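Local atomic coordinates of cobalamin-binding protein (Desulfitobacterium hafniense, PDB entry 4JGI), a protein that binds methylcobalamin in a Rossmann-type domain and is probably the corrinoid-carrying component of an O-demethylase. Residues 21-26 with 71-76; 33-38 with 75-80; 44-49 with 64-69; 108-113 with 118-123. All coordinates share one frame; numbering follows the deposited sequence.

Interaction 1: residues 21-26 with 71-76; sequences EVVDKV and QAAMDK
The backbones come closest at Val23 and Ala73, whose CA atoms lie 7.0 Å apart where helix 16-29 passes helix 60-77. Val23 reaches across between them, and each of its two methyls meets a different residue. CG1 is anti to the backbone N (chi1 167°) and reaches CB of Lys76 at 3.9 Å. It also touches further along the same chain, at 4.1 Å from Lys76 CD, the valine and lysine side chains crossing at about a right angle. Toward Val23, Lys76 thus offers the hydrocarbon part of its chain. The second branch, Val23 CG2, stands 4.4 Å from Ala73 CB, a looser touch at the point where the backbones come nearest. The lysine chain bends only at the last torsion (chi4 66°), which turns NZ back over its own helix to a weak hydrogen bond with Ala72 O at 3.5 Å. Another polar tie on that helix runs from Gln71 NE2 to Asp75 OD1, 3.0 Å long and meeting the oxygen from above the carboxylate plane. Both helices belong to the N-terminal helical module, of the B12-binding_2 family. Helix 32-54 packs against the same pair, Phe42 touching Val23 and Ile39 touching Met74, while Gln71 meets Glu114 and Ala115 at the end of helix 104-115 of the Rossmann-type domain.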
loop_
_atom_site.group_PDB
_atom_site.type_symbol
_atom_site.label_atom_id
_atom_site.label_comp_id
_atom_site.label_asym_id
_atom_site.label_seq_id
_atom_site.Cartn_x
_atom_site.Cartn_y
_atom_site.Cartn_z
ATOM N N GLU A 21 9.687 -7.109 -21.258
ATOM C CA GLU A 21 10.510 -6.612 -22.404
ATOM C C GLU A 21 11.284 -5.352 -22.007
ATOM O O GLU A 21 12.503 -5.278 -22.218
ATOM C CB GLU A 21 9.625 -6.316 -23.602
ATOM C CG GLU A 21 10.289 -6.393 -24.936
ATOM C CD GLU A 21 9.284 -6.350 -26.070
ATOM O OE1 GLU A 21 8.088 -6.734 -25.870
ATOM O OE2 GLU A 21 9.695 -5.925 -27.169
ATOM N N VAL A 22 10.617 -4.437 -21.304
ATOM C CA VAL A 22 11.276 -3.218 -20.922
ATOM C C VAL A 22 12.202 -3.410 -19.754
ATOM O O VAL A 22 13.298 -2.822 -19.697
ATOM C CB VAL A 22 10.299 -2.010 -20.750
ATOM C CG1 VAL A 22 9.319 -2.110 -19.574
ATOM C CG2 VAL A 22 11.049 -0.704 -20.619
ATOM N N VAL A 23 11.835 -4.284 -18.818
ATOM C CA VAL A 23 12.721 -4.565 -17.693
ATOM C C VAL A 23 14.034 -5.153 -18.221
ATOM O O VAL A 23 15.078 -4.746 -17.795
ATOM C CB VAL A 23 12.076 -5.503 -16.658
ATOM C CG1 VAL A 23 13.113 -6.026 -15.692
ATOM C CG2 VAL A 23 10.978 -4.748 -15.935
ATOM N N ASP A 24 13.932 -6.033 -19.197
ATOM C CA ASP A 24 15.146 -6.585 -19.810
ATOM C C ASP A 24 16.029 -5.537 -20.485
ATOM O O ASP A 24 17.234 -5.599 -20.333
ATOM C CB ASP A 24 14.806 -7.642 -20.824
ATOM C CG ASP A 24 14.192 -8.881 -20.204
ATOM O OD1 ASP A 24 14.224 -9.078 -18.952
ATOM O OD2 ASP A 24 13.633 -9.662 -21.005
ATOM N N LYS A 25 15.432 -4.627 -21.225
ATOM C CA LYS A 25 16.174 -3.531 -21.857
ATOM C C LYS A 25 16.904 -2.638 -20.837
ATOM O O LYS A 25 18.090 -2.254 -21.019
ATOM C CB LYS A 25 15.237 -2.704 -22.716
ATOM C CG LYS A 25 14.933 -3.380 -24.054
ATOM C CD LYS A 25 13.889 -2.604 -24.850
ATOM C CE LYS A 25 13.227 -3.442 -25.942
ATOM N NZ LYS A 25 11.809 -3.037 -26.123
ATOM N N VAL A 26 16.208 -2.311 -19.756
ATOM C CA VAL A 26 16.797 -1.526 -18.693
ATOM C C VAL A 26 17.908 -2.288 -17.993
ATOM O O VAL A 26 18.978 -1.722 -17.698
ATOM C CB VAL A 26 15.718 -1.065 -17.707
ATOM C CG1 VAL A 26 16.337 -0.489 -16.442
ATOM C CG2 VAL A 26 14.827 -0.076 -18.415
ATOM N N GLN A 71 5.872 -6.702 -7.772
ATOM C CA GLN A 71 6.956 -7.259 -6.980
ATOM C C GLN A 71 7.940 -7.996 -7.851
ATOM O O GLN A 71 9.127 -7.935 -7.596
ATOM C CB GLN A 71 6.393 -8.166 -5.881
ATOM C CG GLN A 71 7.457 -8.650 -4.928
ATOM C CD GLN A 71 8.097 -7.511 -4.139
ATOM O OE1 GLN A 71 7.487 -6.985 -3.271
ATOM N NE2 GLN A 71 9.336 -7.199 -4.438
ATOM N N ALA A 72 7.457 -8.752 -8.842
ATOM C CA ALA A 72 8.379 -9.487 -9.732
ATOM C C ALA A 72 9.276 -8.555 -10.509
ATOM O O ALA A 72 10.479 -8.764 -10.611
ATOM C CB ALA A 72 7.575 -10.350 -10.662
ATOM N N ALA A 73 8.724 -7.461 -11.002
ATOM C CA ALA A 73 9.543 -6.441 -11.688
ATOM C C ALA A 73 10.551 -5.838 -10.780
ATOM O O ALA A 73 11.707 -5.677 -11.166
ATOM C CB ALA A 73 8.626 -5.329 -12.245
ATOM N N MET A 74 10.139 -5.504 -9.548
ATOM C CA MET A 74 11.078 -4.943 -8.550
ATOM C C MET A 74 12.207 -5.863 -8.209
ATOM O O MET A 74 13.328 -5.399 -8.066
ATOM C CB MET A 74 10.376 -4.544 -7.300
ATOM C CG MET A 74 9.407 -3.449 -7.574
ATOM S SD MET A 74 10.187 -1.924 -8.193
ATOM C CE MET A 74 11.306 -1.809 -6.907
ATOM N N ASP A 75 11.930 -7.166 -8.152
ATOM C CA ASP A 75 12.946 -8.154 -7.806
ATOM C C ASP A 75 13.987 -8.198 -8.918
ATOM O O ASP A 75 15.179 -8.402 -8.648
ATOM C CB ASP A 75 12.336 -9.581 -7.663
ATOM C CG ASP A 75 11.430 -9.751 -6.461
ATOM O OD1 ASP A 75 11.563 -8.998 -5.481
ATOM O OD2 ASP A 75 10.598 -10.723 -6.500
ATOM N N LYS A 76 13.553 -8.022 -10.170
ATOM C CA LYS A 76 14.495 -8.025 -11.260
ATOM C C LYS A 76 15.327 -6.799 -11.350
ATOM O O LYS A 76 16.494 -6.893 -11.757
ATOM C CB LYS A 76 13.813 -8.192 -12.571
ATOM C CG LYS A 76 13.356 -9.573 -12.771
ATOM C CD LYS A 76 12.685 -9.744 -14.109
ATOM C CE LYS A 76 11.878 -11.051 -14.161
ATOM N NZ LYS A 76 10.689 -11.030 -13.204
#

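Interaction 2: residues 33-38 with 75-80; sequences DAAQEL and DKLKPA
Leu38 enters this contact from a regular turn of helix 32-54, its backbone N bonded to Ala34 O at 3.0 Å. The partner is the C-terminal part of helix 60-77 and the residues after it, so the contact joins two helices of the N-terminal helical bundle that precedes the Rossmann-type domain. At the start of helix 32-54, Asp31 OD2 accepts a hydrogen bond from Ala34 N and a weak one from Asp33 N. Everything that passes between the segments is apolar. The CA atoms of Ala35 and Leu77 are 6.4 Å apart, a close approach that the small alanine side chain permits. Leu77 divides its two methyls between two partners one helical turn apart: CD1 lies 4.2 Å from CD2 of Leu38, and CD2 lies 4.3 Å from CB of Ala35. With CG of Leu38 anti to the backbone N (chi1 -175°), the side chain extends toward helix 60-77 and crosses that of Leu77 at about a right angle, and the two leucines meet there through one methyl each. Val26 of helix 16-29 touches both leucines, making the cluster a three-helix junction. Residues 78-80 keep helical backbone angles without the regular bonds, although a weak bond joins Ala80 N to Leu77 O. This winding brings Ala80 round to the same side as Leu77, where its CB stands 3.9 Å from CB of Ala35, methyl against methyl.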
loop_
_atom_site.group_PDB
_atom_site.type_symbol
_atom_site.label_atom_id
_atom_site.label_comp_id
_atom_site.label_asym_id
_atom_site.label_seq_id
_atom_site.Cartn_x
_atom_site.Cartn_y
_atom_site.Cartn_z
ATOM N N ASP A 33 20.035 4.983 -12.742
ATOM C CA ASP A 33 19.065 6.085 -12.837
ATOM C C ASP A 33 17.874 5.658 -13.764
ATOM O O ASP A 33 16.707 5.990 -13.490
ATOM C CB ASP A 33 19.729 7.408 -13.264
ATOM C CG ASP A 33 20.597 8.055 -12.143
ATOM O OD1 ASP A 33 20.384 7.847 -10.911
ATOM O OD2 ASP A 33 21.505 8.819 -12.523
ATOM N N ALA A 34 18.145 4.913 -14.836
ATOM C CA ALA A 34 17.083 4.440 -15.723
ATOM C C ALA A 34 16.167 3.442 -15.036
ATOM O O ALA A 34 14.935 3.443 -15.256
ATOM C CB ALA A 34 17.640 3.806 -16.972
ATOM N N ALA A 35 16.770 2.551 -14.248
ATOM C CA ALA A 35 15.952 1.595 -13.449
ATOM C C ALA A 35 15.004 2.362 -12.524
ATOM O O ALA A 35 13.822 2.030 -12.430
ATOM C CB ALA A 35 16.866 0.699 -12.637
ATOM N N GLN A 36 15.520 3.367 -11.819
ATOM C CA GLN A 36 14.650 4.173 -10.952
ATOM C C GLN A 36 13.526 4.866 -11.746
ATOM O O GLN A 36 12.419 4.929 -11.251
ATOM C CB GLN A 36 15.369 5.229 -10.008
ATOM C CG GLN A 36 16.697 5.819 -10.403
ATOM C CD GLN A 36 17.488 6.391 -9.219
ATOM O OE1 GLN A 36 18.056 5.638 -8.412
ATOM N NE2 GLN A 36 17.557 7.730 -9.127
ATOM N N GLU A 37 13.778 5.386 -12.951
ATOM C CA GLU A 37 12.721 5.989 -13.732
ATOM C C GLU A 37 11.601 4.970 -14.126
ATOM O O GLU A 37 10.422 5.288 -14.111
ATOM C CB GLU A 37 13.249 6.697 -15.000
ATOM C CG GLU A 37 14.035 7.984 -14.705
ATOM C CD GLU A 37 14.725 8.630 -15.894
ATOM O OE1 GLU A 37 14.724 8.031 -17.003
ATOM O OE2 GLU A 37 15.287 9.752 -15.709
ATOM N N LEU A 38 12.037 3.751 -14.461
ATOM C CA LEU A 38 11.145 2.698 -14.833
ATOM C C LEU A 38 10.271 2.297 -13.638
ATOM O O LEU A 38 9.059 2.129 -13.769
ATOM C CB LEU A 38 11.885 1.494 -15.400
ATOM C CG LEU A 38 10.949 0.406 -15.909
ATOM C CD1 LEU A 38 10.010 0.869 -16.991
ATOM C CD2 LEU A 38 11.765 -0.811 -16.367
ATOM N N ASP A 75 11.930 -7.166 -8.152
ATOM C CA ASP A 75 12.946 -8.154 -7.806
ATOM C C ASP A 75 13.987 -8.198 -8.918
ATOM O O ASP A 75 15.179 -8.402 -8.648
ATOM C CB ASP A 75 12.336 -9.581 -7.663
ATOM C CG ASP A 75 11.430 -9.751 -6.461
ATOM O OD1 ASP A 75 11.563 -8.998 -5.481
ATOM O OD2 ASP A 75 10.598 -10.723 -6.500
ATOM N N LYS A 76 13.553 -8.022 -10.170
ATOM C CA LYS A 76 14.495 -8.025 -11.260
ATOM C C LYS A 76 15.327 -6.799 -11.350
ATOM O O LYS A 76 16.494 -6.893 -11.757
ATOM C CB LYS A 76 13.813 -8.192 -12.571
ATOM C CG LYS A 76 13.356 -9.573 -12.771
ATOM C CD LYS A 76 12.685 -9.744 -14.109
ATOM C CE LYS A 76 11.878 -11.051 -14.161
ATOM N NZ LYS A 76 10.689 -11.030 -13.204
ATOM N N LEU A 77 14.748 -5.665 -10.982
ATOM C CA LEU A 77 15.409 -4.386 -11.103
ATOM C C LEU A 77 16.338 -4.083 -9.968
ATOM O O LEU A 77 17.153 -3.202 -10.099
ATOM C CB LEU A 77 14.385 -3.271 -11.272
ATOM C CG LEU A 77 13.638 -3.258 -12.631
ATOM C CD1 LEU A 77 12.383 -2.397 -12.550
ATOM C CD2 LEU A 77 14.491 -2.722 -13.758
ATOM N N LYS A 78 16.246 -4.844 -8.886
ATOM C CA LYS A 78 17.070 -4.577 -7.683
ATOM C C LYS A 78 18.593 -4.606 -7.849
ATOM O O LYS A 78 19.271 -3.790 -7.258
ATOM C CB LYS A 78 16.669 -5.504 -6.551
ATOM C CG LYS A 78 15.619 -4.835 -5.649
ATOM C CD LYS A 78 15.063 -5.705 -4.506
ATOM C CE LYS A 78 16.041 -6.755 -3.979
ATOM N NZ LYS A 78 17.309 -6.175 -3.437
ATOM N N PRO A 79 19.129 -5.557 -8.622
ATOM C CA PRO A 79 20.576 -5.523 -8.839
ATOM C C PRO A 79 21.033 -4.205 -9.470
ATOM O O PRO A 79 22.101 -3.691 -9.099
ATOM C CB PRO A 79 20.825 -6.716 -9.773
ATOM C CG PRO A 79 19.645 -7.637 -9.538
ATOM C CD PRO A 79 18.494 -6.725 -9.260
ATOM N N ALA A 80 20.210 -3.656 -10.375
ATOM C CA ALA A 80 20.550 -2.423 -11.119
ATOM C C ALA A 80 20.671 -1.176 -10.233
ATOM O O ALA A 80 21.550 -0.336 -10.443
ATOM C CB ALA A 80 19.534 -2.168 -12.246
#

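Interaction 3: residues 44-49 with 64-69; sequences QGMTKV and IFAGEI
Ala66 presents a single methyl to two residues of helix 32-54, and the contact consists of the apolar touches that gather on it. Met46 SD lies 3.9 Å from Ala66 CB, and Val49 CG1 approaches the same methyl at 4.0 Å. The two arrive from adjacent turns of their helix, Val49 directly and Met46 by a detour. The methionine starts out anti to its backbone N (chi1 177°), then folds at chi2 (69°) and chi3 (89°), which brings sulfur and methyl closer to helix 60-77 than its first bond would suggest. The one approach to a polar atom is loose: Met46 CE comes to 4.2 Å from Ala66 O. The CA atoms of Met46 and Ala66 are 7.1 Å apart. Around this core, Met11 and Leu14 also touch Ala66, Tyr58 touches Val49, and Met112 of helix 104-115 lies against Met46, linking the helical bundle to the Rossmann-type domain. The Val49 side chain is about 9 Å from the bound methylcobalamin, near the cofactor but not touching it. With only methyls and a thioether meeting, this contact rests on dispersion and exclusion of water rather than on directional bonds.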
loop_
_atom_site.group_PDB
_atom_site.type_symbol
_atom_site.label_atom_id
_atom_site.label_comp_id
_atom_site.label_asym_id
_atom_site.label_seq_id
_atom_site.Cartn_x
_atom_site.Cartn_y
_atom_site.Cartn_z
ATOM N N GLN A 44 3.177 4.557 -11.304
ATOM C CA GLN A 44 2.138 5.310 -11.884
ATOM C C GLN A 44 1.154 4.369 -12.517
ATOM O O GLN A 44 -0.064 4.574 -12.444
ATOM C CB GLN A 44 2.766 6.262 -12.864
ATOM C CG GLN A 44 1.962 6.526 -14.123
ATOM C CD GLN A 44 2.693 7.476 -15.082
ATOM O OE1 GLN A 44 3.845 7.875 -14.825
ATOM N NE2 GLN A 44 2.039 7.823 -16.192
ATOM N N GLY A 45 1.625 3.308 -13.160
ATOM C CA GLY A 45 0.700 2.335 -13.696
ATOM C C GLY A 45 -0.165 1.570 -12.712
ATOM O O GLY A 45 -1.309 1.197 -12.994
ATOM N N MET A 46 0.416 1.303 -11.525
ATOM C CA MET A 46 -0.377 0.758 -10.424
ATOM C C MET A 46 -1.586 1.623 -10.052
ATOM O O MET A 46 -2.641 1.137 -9.771
ATOM C CB MET A 46 0.534 0.554 -9.184
ATOM C CG MET A 46 -0.259 0.070 -8.001
ATOM S SD MET A 46 -0.777 -1.575 -8.374
ATOM C CE MET A 46 0.770 -2.078 -7.620
ATOM N N THR A 47 -1.374 2.930 -10.019
ATOM C CA THR A 47 -2.450 3.837 -9.809
ATOM C C THR A 47 -3.559 3.690 -10.834
ATOM O O THR A 47 -4.762 3.715 -10.525
ATOM C CB THR A 47 -1.950 5.244 -9.641
ATOM O OG1 THR A 47 -1.135 5.324 -8.456
ATOM C CG2 THR A 47 -3.082 6.207 -9.555
ATOM N N LYS A 48 -3.149 3.505 -12.062
ATOM C CA LYS A 48 -4.107 3.277 -13.162
ATOM C C LYS A 48 -4.882 1.925 -13.001
ATOM O O LYS A 48 -6.056 1.831 -13.280
ATOM C CB LYS A 48 -3.356 3.367 -14.506
ATOM C CG LYS A 48 -2.914 4.788 -14.875
ATOM C CD LYS A 48 -1.962 4.775 -16.102
ATOM C CE LYS A 48 -1.048 5.999 -16.269
ATOM N NZ LYS A 48 -1.796 7.295 -16.407
ATOM N N VAL A 49 -4.238 0.865 -12.474
ATOM C CA VAL A 49 -4.932 -0.365 -12.072
ATOM C C VAL A 49 -6.030 -0.052 -11.085
ATOM O O VAL A 49 -7.173 -0.505 -11.275
ATOM C CB VAL A 49 -3.964 -1.408 -11.507
ATOM C CG1 VAL A 49 -4.709 -2.638 -11.065
ATOM C CG2 VAL A 49 -2.968 -1.838 -12.596
ATOM N N ILE A 64 -4.888 -8.604 -6.978
ATOM C CA ILE A 64 -3.927 -9.559 -6.549
ATOM C C ILE A 64 -2.771 -9.652 -7.548
ATOM O O ILE A 64 -1.578 -9.604 -7.204
ATOM C CB ILE A 64 -4.645 -10.899 -6.351
ATOM C CG1 ILE A 64 -5.666 -10.771 -5.225
ATOM C CG2 ILE A 64 -3.598 -12.020 -6.068
ATOM C CD1 ILE A 64 -6.554 -11.969 -5.079
ATOM N N PHE A 65 -3.139 -9.771 -8.824
ATOM C CA PHE A 65 -2.170 -9.848 -9.898
ATOM C C PHE A 65 -1.214 -8.668 -9.942
ATOM O O PHE A 65 -0.000 -8.861 -10.049
ATOM C CB PHE A 65 -2.789 -10.017 -11.273
ATOM C CG PHE A 65 -3.751 -11.202 -11.444
ATOM C CD1 PHE A 65 -3.782 -12.315 -10.613
ATOM C CD2 PHE A 65 -4.650 -11.148 -12.465
ATOM C CE1 PHE A 65 -4.708 -13.305 -10.817
ATOM C CE2 PHE A 65 -5.570 -12.111 -12.672
ATOM C CZ PHE A 65 -5.629 -13.182 -11.812
ATOM N N ALA A 66 -1.771 -7.464 -9.770
ATOM C CA ALA A 66 -0.961 -6.306 -9.876
ATOM C C ALA A 66 0.142 -6.278 -8.877
ATOM O O ALA A 66 1.292 -5.885 -9.191
ATOM C CB ALA A 66 -1.826 -5.047 -9.748
ATOM N N GLY A 67 -0.179 -6.596 -7.616
ATOM C CA GLY A 67 0.854 -6.629 -6.636
ATOM C C GLY A 67 2.006 -7.604 -6.899
ATOM O O GLY A 67 3.183 -7.306 -6.720
ATOM N N GLU A 68 1.608 -8.805 -7.325
ATOM C CA GLU A 68 2.578 -9.823 -7.638
ATOM C C GLU A 68 3.414 -9.465 -8.851
ATOM O O GLU A 68 4.620 -9.692 -8.868
ATOM C CB GLU A 68 1.913 -11.169 -7.861
ATOM C CG GLU A 68 1.105 -11.646 -6.650
ATOM C CD GLU A 68 1.780 -11.742 -5.297
ATOM O OE1 GLU A 68 2.992 -11.848 -5.222
ATOM O OE2 GLU A 68 1.070 -11.638 -4.286
ATOM N N ILE A 69 2.778 -8.834 -9.831
ATOM C CA ILE A 69 3.496 -8.404 -11.049
ATOM C C ILE A 69 4.478 -7.267 -10.746
ATOM O O ILE A 69 5.669 -7.258 -11.130
ATOM C CB ILE A 69 2.503 -7.989 -12.152
ATOM C CG1 ILE A 69 1.809 -9.255 -12.726
ATOM C CG2 ILE A 69 3.134 -7.166 -13.283
ATOM C CD1 ILE A 69 0.640 -8.954 -13.604
#

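Interaction 4: residues 108-113 with 118-123; sequences IFRTMA and FEVFDL
Arg110 and Asp122 form a salt bridge across a beta-alpha-beta unit of the Rossmann-type domain, in which helix 104-115 leads by a short turn into strand 119-122. Helix and strand run roughly antiparallel, their short axes 8.8 Å apart. Arg110 NH1 donates to Asp122 OD2 at 2.8 Å, with an N-H...O angle of 152°. The acceptor lies in the guanidinium plane, but the two flat groups are turned 59° to each other, and OD2 is met on its syn side, out of the carboxylate plane. A bend at chi3 (64°) turns the end of the arginine toward the aspartate. The second oxygen, Asp122 OD1, is also taken: Lys106 NZ forms a salt bridge with it and Gly124 N a hydrogen bond, so both carboxylate oxygens are engaged and two cations probably stabilise its negative charge. At the other end, Phe118 N donates to Ala113 O at 3.0 Å, tying the turn to the last part of the helix. That oxygen also lies at the edge of the Phe118 ring. Val120 fills the space between these polar ends, its CG1 lying 4.1 Å from Arg110 CG. Elsewhere, Ser116 OG bonds Met112 O and Lys91 NZ pairs with Glu119 OE1, while Ile108 and Phe109 touch the bound cobalamin. Ala113 CB completes the apolar strip, 3.8 Å from Val120 CG2 and 4.2 Å from Phe118 CD1.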
loop_
_atom_site.group_PDB
_atom_site.type_symbol
_atom_site.label_atom_id
_atom_site.label_comp_id
_atom_site.label_asym_id
_atom_site.label_seq_id
_atom_site.Cartn_x
_atom_site.Cartn_y
_atom_site.Cartn_z
ATOM N N ILE A 108 -3.683 -7.828 0.197
ATOM C CA ILE A 108 -3.525 -7.195 -1.114
ATOM C C ILE A 108 -2.758 -5.893 -0.995
ATOM O O ILE A 108 -1.778 -5.664 -1.684
ATOM C CB ILE A 108 -4.892 -7.022 -1.840
ATOM C CG1 ILE A 108 -5.494 -8.373 -2.116
ATOM C CG2 ILE A 108 -4.722 -6.204 -3.074
ATOM C CD1 ILE A 108 -6.907 -8.312 -2.699
ATOM N N PHE A 109 -3.136 -5.071 -0.036
ATOM C CA PHE A 109 -2.407 -3.869 0.245
ATOM C C PHE A 109 -0.989 -4.122 0.703
ATOM O O PHE A 109 -0.090 -3.453 0.198
ATOM C CB PHE A 109 -3.196 -3.033 1.245
ATOM C CG PHE A 109 -2.447 -1.804 1.688
ATOM C CD1 PHE A 109 -2.334 -0.681 0.839
ATOM C CD2 PHE A 109 -1.818 -1.748 2.889
ATOM C CE1 PHE A 109 -1.556 0.433 1.217
ATOM C CE2 PHE A 109 -1.094 -0.633 3.261
ATOM C CZ PHE A 109 -0.976 0.471 2.439
ATOM N N ARG A 110 -0.777 -5.082 1.580
ATOM C CA ARG A 110 0.537 -5.417 2.041
ATOM C C ARG A 110 1.430 -5.748 0.847
ATOM O O ARG A 110 2.578 -5.275 0.748
ATOM C CB ARG A 110 0.463 -6.629 3.007
ATOM C CG ARG A 110 1.804 -7.081 3.485
ATOM C CD ARG A 110 1.672 -8.385 4.248
ATOM N NE ARG A 110 1.206 -9.480 3.400
ATOM C CZ ARG A 110 0.692 -10.645 3.815
ATOM N NH1 ARG A 110 0.402 -10.878 5.079
ATOM N NH2 ARG A 110 0.351 -11.564 2.901
ATOM N N THR A 111 0.928 -6.544 -0.106
ATOM C CA THR A 111 1.751 -6.963 -1.242
ATOM C C THR A 111 2.076 -5.715 -2.084
ATOM O O THR A 111 3.234 -5.571 -2.498
ATOM C CB THR A 111 1.028 -8.010 -2.072
ATOM O OG1 THR A 111 0.729 -9.137 -1.199
ATOM C CG2 THR A 111 1.868 -8.403 -3.301
ATOM N N MET A 112 1.118 -4.850 -2.368
ATOM C CA MET A 112 1.363 -3.633 -3.182
ATOM C C MET A 112 2.327 -2.720 -2.472
ATOM O O MET A 112 3.193 -2.165 -3.110
ATOM C CB MET A 112 0.085 -2.914 -3.520
ATOM C CG MET A 112 -0.815 -3.747 -4.435
ATOM S SD MET A 112 -2.294 -2.744 -4.630
ATOM C CE MET A 112 -3.132 -3.609 -5.944
ATOM N N ALA A 113 2.190 -2.593 -1.165
ATOM C CA ALA A 113 3.045 -1.658 -0.424
ATOM C C ALA A 113 4.493 -2.131 -0.380
ATOM O O ALA A 113 5.436 -1.361 -0.582
ATOM C CB ALA A 113 2.507 -1.496 0.995
ATOM N N PHE A 118 7.905 -0.046 0.497
ATOM C CA PHE A 118 7.714 0.214 1.914
ATOM C C PHE A 118 8.199 -0.975 2.737
ATOM O O PHE A 118 8.051 -2.138 2.305
ATOM C CB PHE A 118 6.254 0.457 2.265
ATOM C CG PHE A 118 5.654 1.737 1.733
ATOM C CD1 PHE A 118 5.104 1.788 0.474
ATOM C CD2 PHE A 118 5.720 2.911 2.469
ATOM C CE1 PHE A 118 4.588 2.947 -0.040
ATOM C CE2 PHE A 118 5.196 4.104 1.919
ATOM C CZ PHE A 118 4.677 4.114 0.661
ATOM N N GLU A 119 8.695 -0.742 3.941
ATOM C CA GLU A 119 8.936 -1.805 4.935
ATOM C C GLU A 119 7.647 -1.948 5.745
ATOM O O GLU A 119 7.188 -0.960 6.366
ATOM C CB GLU A 119 10.069 -1.454 5.842
ATOM C CG GLU A 119 10.289 -2.516 6.916
ATOM C CD GLU A 119 11.568 -2.324 7.727
ATOM O OE1 GLU A 119 12.011 -1.163 7.861
ATOM O OE2 GLU A 119 12.065 -3.355 8.296
ATOM N N VAL A 120 6.981 -3.100 5.638
ATOM C CA VAL A 120 5.701 -3.279 6.185
ATOM C C VAL A 120 5.834 -4.246 7.382
ATOM O O VAL A 120 6.335 -5.399 7.240
ATOM C CB VAL A 120 4.711 -3.791 5.128
ATOM C CG1 VAL A 120 3.370 -4.067 5.769
ATOM C CG2 VAL A 120 4.589 -2.810 3.930
ATOM N N PHE A 121 5.377 -3.791 8.526
ATOM C CA PHE A 121 5.265 -4.606 9.743
ATOM C C PHE A 121 3.800 -5.071 9.873
ATOM O O PHE A 121 2.925 -4.320 10.340
ATOM C CB PHE A 121 5.711 -3.862 10.959
ATOM C CG PHE A 121 7.106 -3.324 10.866
ATOM C CD1 PHE A 121 7.397 -2.118 10.268
ATOM C CD2 PHE A 121 8.181 -4.083 11.393
ATOM C CE1 PHE A 121 8.688 -1.643 10.158
ATOM C CE2 PHE A 121 9.495 -3.624 11.268
ATOM C CZ PHE A 121 9.729 -2.381 10.664
ATOM N N ASP A 122 3.548 -6.281 9.353
ATOM C CA ASP A 122 2.240 -6.871 9.402
ATOM C C ASP A 122 1.958 -7.576 10.686
ATOM O O ASP A 122 2.642 -8.581 11.003
ATOM C CB ASP A 122 2.062 -7.777 8.179
ATOM C CG ASP A 122 0.752 -8.521 8.179
ATOM O OD1 ASP A 122 -0.245 -8.009 8.730
ATOM O OD2 ASP A 122 0.726 -9.605 7.498
ATOM N N LEU A 123 1.037 -7.028 11.476
ATOM C CA LEU A 123 0.741 -7.559 12.777
ATOM C C LEU A 123 -0.345 -8.664 12.731
ATOM O O LEU A 123 -0.667 -9.300 13.727
ATOM C CB LEU A 123 0.313 -6.466 13.757
ATOM C CG LEU A 123 1.398 -5.391 13.975
ATOM C CD1 LEU A 123 0.882 -4.346 14.900
ATOM C CD2 LEU A 123 2.561 -6.005 14.719
#

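In the fold
Interactions 1, 2 and 3 all use helix 60-77 and lie in the N-terminal helical region, whereas interaction 4 follows them in the chain and belongs to the Rossmann-type domain. Interactions 1 and 2 have centres about 7 Å apart and merge, Val26 of helix 16-29 packing on Ala35. Interaction 3 is nested within the loops that both close, its centre about 17 Å from that of interaction 2. Interactions 3 and 4 touch, through Glu68 with Thr111 and Ile64 with Ile108, although their centres are about 14 Å apart. Helices 32-54 and 60-77 thus both carry the helical region onto helix 104-115, whose Ile108 and Phe109 line the cobalamin pocket.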